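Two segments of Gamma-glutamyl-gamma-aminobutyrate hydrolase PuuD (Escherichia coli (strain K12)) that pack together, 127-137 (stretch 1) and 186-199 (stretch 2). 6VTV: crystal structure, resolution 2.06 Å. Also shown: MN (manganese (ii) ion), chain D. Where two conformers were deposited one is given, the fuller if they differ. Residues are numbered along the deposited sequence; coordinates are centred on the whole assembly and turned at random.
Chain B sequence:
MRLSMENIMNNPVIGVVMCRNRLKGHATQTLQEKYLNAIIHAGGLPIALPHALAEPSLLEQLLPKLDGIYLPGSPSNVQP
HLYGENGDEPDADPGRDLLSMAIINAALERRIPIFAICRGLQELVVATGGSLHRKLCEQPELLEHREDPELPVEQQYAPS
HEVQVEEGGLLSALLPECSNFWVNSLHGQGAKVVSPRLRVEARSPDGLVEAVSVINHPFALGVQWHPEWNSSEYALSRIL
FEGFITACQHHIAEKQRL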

# COMPACT_ATOMS: atom_id res chain seq x y z
N ALA B 127 1.35 20.07 -11.07
CA ALA B 127 2.63 20.16 -10.37
C ALA B 127 3.64 21.00 -11.14
O ALA B 127 4.52 21.63 -10.53
CB ALA B 127 3.20 18.77 -10.12
N THR B 128 3.53 21.04 -12.47
CA THR B 128 4.48 21.77 -13.30
C THR B 128 3.98 23.16 -13.69
O THR B 128 4.59 23.80 -14.55
CB THR B 128 4.82 20.96 -14.55
OG1 THR B 128 3.60 20.49 -15.16
CG2 THR B 128 5.68 19.76 -14.18
N GLY B 129 2.89 23.63 -13.09
CA GLY B 129 2.42 24.98 -13.30
C GLY B 129 1.17 25.13 -14.15
O GLY B 129 0.80 26.26 -14.47
N GLY B 130 0.51 24.03 -14.52
CA GLY B 130 -0.67 24.08 -15.35
C GLY B 130 -1.95 24.19 -14.53
O GLY B 130 -1.94 24.40 -13.32
N SER B 131 -3.07 24.05 -15.24
CA SER B 131 -4.39 24.15 -14.63
C SER B 131 -5.30 23.11 -15.26
O SER B 131 -4.95 22.46 -16.25
CB SER B 131 -4.98 25.55 -14.80
OG SER B 131 -5.13 25.88 -16.16
N LEU B 132 -6.49 22.95 -14.67
CA LEU B 132 -7.43 21.92 -15.09
C LEU B 132 -8.79 22.52 -15.38
O LEU B 132 -9.18 23.54 -14.81
CB LEU B 132 -7.59 20.84 -14.01
CG LEU B 132 -6.32 20.22 -13.44
CD1 LEU B 132 -6.67 19.25 -12.32
CD2 LEU B 132 -5.53 19.52 -14.54
N HIS B 133 -9.52 21.87 -16.29
CA HIS B 133 -10.95 22.09 -16.43
C HIS B 133 -11.65 21.35 -15.30
O HIS B 133 -11.48 20.14 -15.15
CB HIS B 133 -11.45 21.58 -17.78
CG HIS B 133 -11.06 22.44 -18.94
ND1 HIS B 133 -11.63 23.67 -19.18
CD2 HIS B 133 -10.17 22.24 -19.94
CE1 HIS B 133 -11.11 24.19 -20.27
NE2 HIS B 133 -10.22 23.34 -20.75
N ARG B 134 -12.44 22.07 -14.50
CA ARG B 134 -13.11 21.43 -13.38
C ARG B 134 -14.39 20.71 -13.79
O ARG B 134 -14.83 19.79 -13.09
CB ARG B 134 -13.41 22.45 -12.28
CG ARG B 134 -12.16 22.92 -11.55
CD ARG B 134 -12.35 24.27 -10.88
NE ARG B 134 -13.14 24.18 -9.66
CZ ARG B 134 -13.22 25.14 -8.75
NH1 ARG B 134 -12.55 26.27 -8.92
NH2 ARG B 134 -13.96 24.97 -7.66
N LYS B 135 -14.99 21.10 -14.91
CA LYS B 135 -16.23 20.49 -15.42
C LYS B 135 -16.12 20.43 -16.94
O LYS B 135 -16.50 21.39 -17.63
CB LYS B 135 -17.46 21.26 -14.97
CG LYS B 135 -17.69 21.28 -13.47
CD LYS B 135 -18.18 19.94 -12.96
CE LYS B 135 -19.65 19.72 -13.27
NZ LYS B 135 -20.11 18.38 -12.84
N LEU B 136 -15.61 19.32 -17.46
CA LEU B 136 -15.55 19.14 -18.91
C LEU B 136 -16.94 19.15 -19.53
O LEU B 136 -17.11 19.60 -20.67
CB LEU B 136 -14.84 17.83 -19.25
CG LEU B 136 -13.35 17.73 -18.91
CD1 LEU B 136 -12.85 16.31 -19.13
CD2 LEU B 136 -12.53 18.72 -19.73
N CYS B 137 -17.95 18.68 -18.79
CA CYS B 137 -19.31 18.65 -19.32
C CYS B 137 -19.89 20.04 -19.54
O CYS B 137 -20.89 20.16 -20.24
CB CYS B 137 -20.21 17.84 -18.38
SG CYS B 137 -20.37 18.55 -16.73
N LEU B 186 -12.70 7.98 -18.44
CA LEU B 186 -13.44 8.01 -17.18
C LEU B 186 -13.00 9.23 -16.37
O LEU B 186 -12.47 9.13 -15.26
CB LEU B 186 -13.23 6.73 -16.38
CG LEU B 186 -13.50 5.37 -17.03
CD1 LEU B 186 -12.24 4.84 -17.70
CD2 LEU B 186 -14.02 4.37 -16.00
N HIS B 187 -13.22 10.43 -16.91
CA HIS B 187 -12.77 11.64 -16.25
C HIS B 187 -13.73 12.79 -16.55
O HIS B 187 -14.13 12.98 -17.70
CB HIS B 187 -11.34 12.01 -16.67
CG HIS B 187 -11.17 12.20 -18.14
ND1 HIS B 187 -10.95 13.44 -18.71
CD2 HIS B 187 -11.17 11.32 -19.17
CE1 HIS B 187 -10.83 13.31 -20.02
NE2 HIS B 187 -10.96 12.03 -20.32
N GLY B 188 -14.08 13.54 -15.51
CA GLY B 188 -14.90 14.72 -15.65
C GLY B 188 -14.08 15.99 -15.62
O GLY B 188 -14.59 17.09 -15.86
N GLN B 189 -12.79 15.85 -15.31
CA GLN B 189 -11.84 16.94 -15.35
C GLN B 189 -10.77 16.64 -16.39
O GLN B 189 -10.59 15.49 -16.81
CB GLN B 189 -11.20 17.18 -13.97
CG GLN B 189 -12.20 17.49 -12.87
CD GLN B 189 -11.57 18.16 -11.67
OE1 GLN B 189 -10.35 18.12 -11.49
NE2 GLN B 189 -12.39 18.80 -10.84
N GLY B 190 -10.07 17.68 -16.82
CA GLY B 190 -9.04 17.51 -17.83
C GLY B 190 -8.10 18.69 -17.84
O GLY B 190 -8.31 19.70 -17.16
N ALA B 191 -7.04 18.56 -18.64
CA ALA B 191 -6.04 19.61 -18.74
C ALA B 191 -6.63 20.85 -19.40
O ALA B 191 -7.28 20.75 -20.45
CB ALA B 191 -4.83 19.11 -19.53
N LYS B 192 -6.41 22.01 -18.79
CA LYS B 192 -6.83 23.27 -19.37
C LYS B 192 -5.62 23.99 -19.96
O LYS B 192 -5.47 24.07 -21.18
CB LYS B 192 -7.52 24.15 -18.33
CG LYS B 192 -8.05 25.47 -18.88
CD LYS B 192 -9.12 26.06 -17.96
CE LYS B 192 -8.56 26.35 -16.58
NZ LYS B 192 -9.62 26.83 -15.65
N VAL B 193 -4.76 24.51 -19.09
CA VAL B 193 -3.49 25.10 -19.49
C VAL B 193 -2.38 24.10 -19.18
O VAL B 193 -2.32 23.56 -18.07
CB VAL B 193 -3.25 26.44 -18.77
CG1 VAL B 193 -1.77 26.81 -18.81
CG2 VAL B 193 -4.10 27.54 -19.39
N VAL B 194 -1.52 23.86 -20.15
CA VAL B 194 -0.36 22.99 -19.99
C VAL B 194 0.89 23.85 -19.99
O VAL B 194 1.08 24.68 -20.89
CB VAL B 194 -0.31 21.91 -21.09
CG1 VAL B 194 1.05 21.23 -21.10
CG2 VAL B 194 -1.42 20.89 -20.88
N SER B 195 1.72 23.67 -18.97
CA SER B 195 2.92 24.49 -18.82
C SER B 195 3.88 24.27 -19.99
O SER B 195 3.88 23.20 -20.61
CB SER B 195 3.62 24.15 -17.50
OG SER B 195 4.76 24.96 -17.30
N PRO B 196 4.70 25.27 -20.31
CA PRO B 196 5.77 25.04 -21.30
C PRO B 196 6.80 24.01 -20.85
O PRO B 196 7.58 23.54 -21.69
CB PRO B 196 6.41 26.43 -21.46
CG PRO B 196 6.01 27.18 -20.23
CD PRO B 196 4.65 26.67 -19.87
N ARG B 197 6.84 23.66 -19.56
CA ARG B 197 7.69 22.56 -19.11
C ARG B 197 7.24 21.22 -19.67
O ARG B 197 8.04 20.29 -19.75
CB ARG B 197 7.70 22.50 -17.58
CG ARG B 197 8.36 23.69 -16.90
CD ARG B 197 8.14 23.63 -15.40
NE ARG B 197 8.83 22.50 -14.79
CZ ARG B 197 8.64 22.09 -13.54
NH1 ARG B 197 7.77 22.72 -12.76
NH2 ARG B 197 9.31 21.04 -13.07
N LEU B 198 5.97 21.11 -20.06
CA LEU B 198 5.39 19.87 -20.56
C LEU B 198 5.21 19.94 -22.07
O LEU B 198 4.98 21.02 -22.64
CB LEU B 198 4.04 19.59 -19.90
CG LEU B 198 3.98 18.68 -18.68
CD1 LEU B 198 5.09 19.01 -17.71
CD2 LEU B 198 2.62 18.79 -18.00
N ARG B 199 5.30 18.79 -22.72
CA ARG B 199 5.04 18.64 -24.14
C ARG B 199 3.77 17.82 -24.34
O ARG B 199 3.56 16.82 -23.65
CB ARG B 199 6.23 17.96 -24.83
CG ARG B 199 5.91 17.25 -26.13
CD ARG B 199 6.85 16.08 -26.37
NE ARG B 199 8.26 16.46 -26.25
CZ ARG B 199 9.07 16.03 -25.29
NH1 ARG B 199 8.62 15.21 -24.35
NH2 ARG B 199 10.34 16.43 -25.27
MN MN D . -11.04 11.16 -22.36
O HOH W 1 7.19 22.87 -9.43
O HOH W 2 1.56 21.80 -16.74
O HOH W 3 6.50 25.32 -13.11
O HOH W 4 -11.63 25.09 -14.21
O HOH W 5 -17.40 16.79 -16.40
O HOH W 6 -9.56 9.50 -21.79

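The two stretches run antiparallel and bury 903 Å² between them, counting both sides. The residues most covered by the opposite stretch are Thr-128 at one end, Lys-192 and His-133 in the middle, and Leu-136 toward the other end; between them runs a ladder of backbone hydrogen bonds.

Thr-128 is the first residue to leave helical backbone angles after a helix, and its side chain points toward stretch 2. A threonine suits this site because it offers both a methyl and a hydroxyl. The methyl, CG2, lies over one face of the Arg-197 guanidinium, 3.8 Å from CZ, while OG1 sits 3.3 Å from Leu-198 CD1 and accepts a hydrogen bond from water 2, which in turn accepts one from Ser-195 N. A second water, water 3, donates to Thr-128 O and accepts from Arg-197 NH1. The arginine thus meets the helix end through its flat face and through solvent. Stretch 2 presents these partners from a type I turn, Ser-195 to Leu-198, closed by Leu-198 N to Ser-195 O at 3.0 Å.

The next two residues are glycines. At Gly-129 the positive phi of 107° would jam a CB against the preceding carbonyl. At Gly-130 the restriction comes from the partner: an ideal CB would fall 2.5 Å from Val-193 O, a clash, and its absence lets the chains approach closely enough for Ser-131 N to bond Val-193 O at 3.0 Å. Ser-131 is held again when its O accepts from Lys-192 N at 3.0 Å and its OG from Val-193 N at 3.3 Å, so a short side chain with a hydroxyl adds an acceptor for Val-193 N beside the backbone bonds.

His-133 pairs with Gly-190 through both backbone bonds, His-133 N to Gly-190 O at 2.6 Å and Gly-190 N to His-133 O at 3.3 Å. Its imidazole lies against Lys-192, whose CG stands 3.7 Å from the ring centroid, over the face in a CH-pi contact; the ring edge meets Ala-191 O, 3.3 Å from CD2. A flat ring gives the aliphatic part of a long lysine a surface to lie on. The lysine amine remains among polar partners, with NZ donating to water 4 at 3.0 Å; that water also donates to Leu-132 O.

Leu-136, buried and directed toward stretch 2, fills the far end. CD1 reaches within 3.5 Å of His-187 ND1 and 3.3 Å of Gln-189 O, so the branched side chain packs against the His-187 ring and the backbone of Gln-189. Glycine suits position 190, where an ideal CB on Gly-190 would lie a tight 3.2 Å from Leu-136 CD2. Backbone polarity is met too: Leu-136 N donates to Gly-188 O at 2.9 Å in a nearly straight bond. The His-187 ring is fixed from both its nitrogens, ND1 donating to Gln-189 O at 2.8 Å and NE2 binding manganese at 2.2 Å.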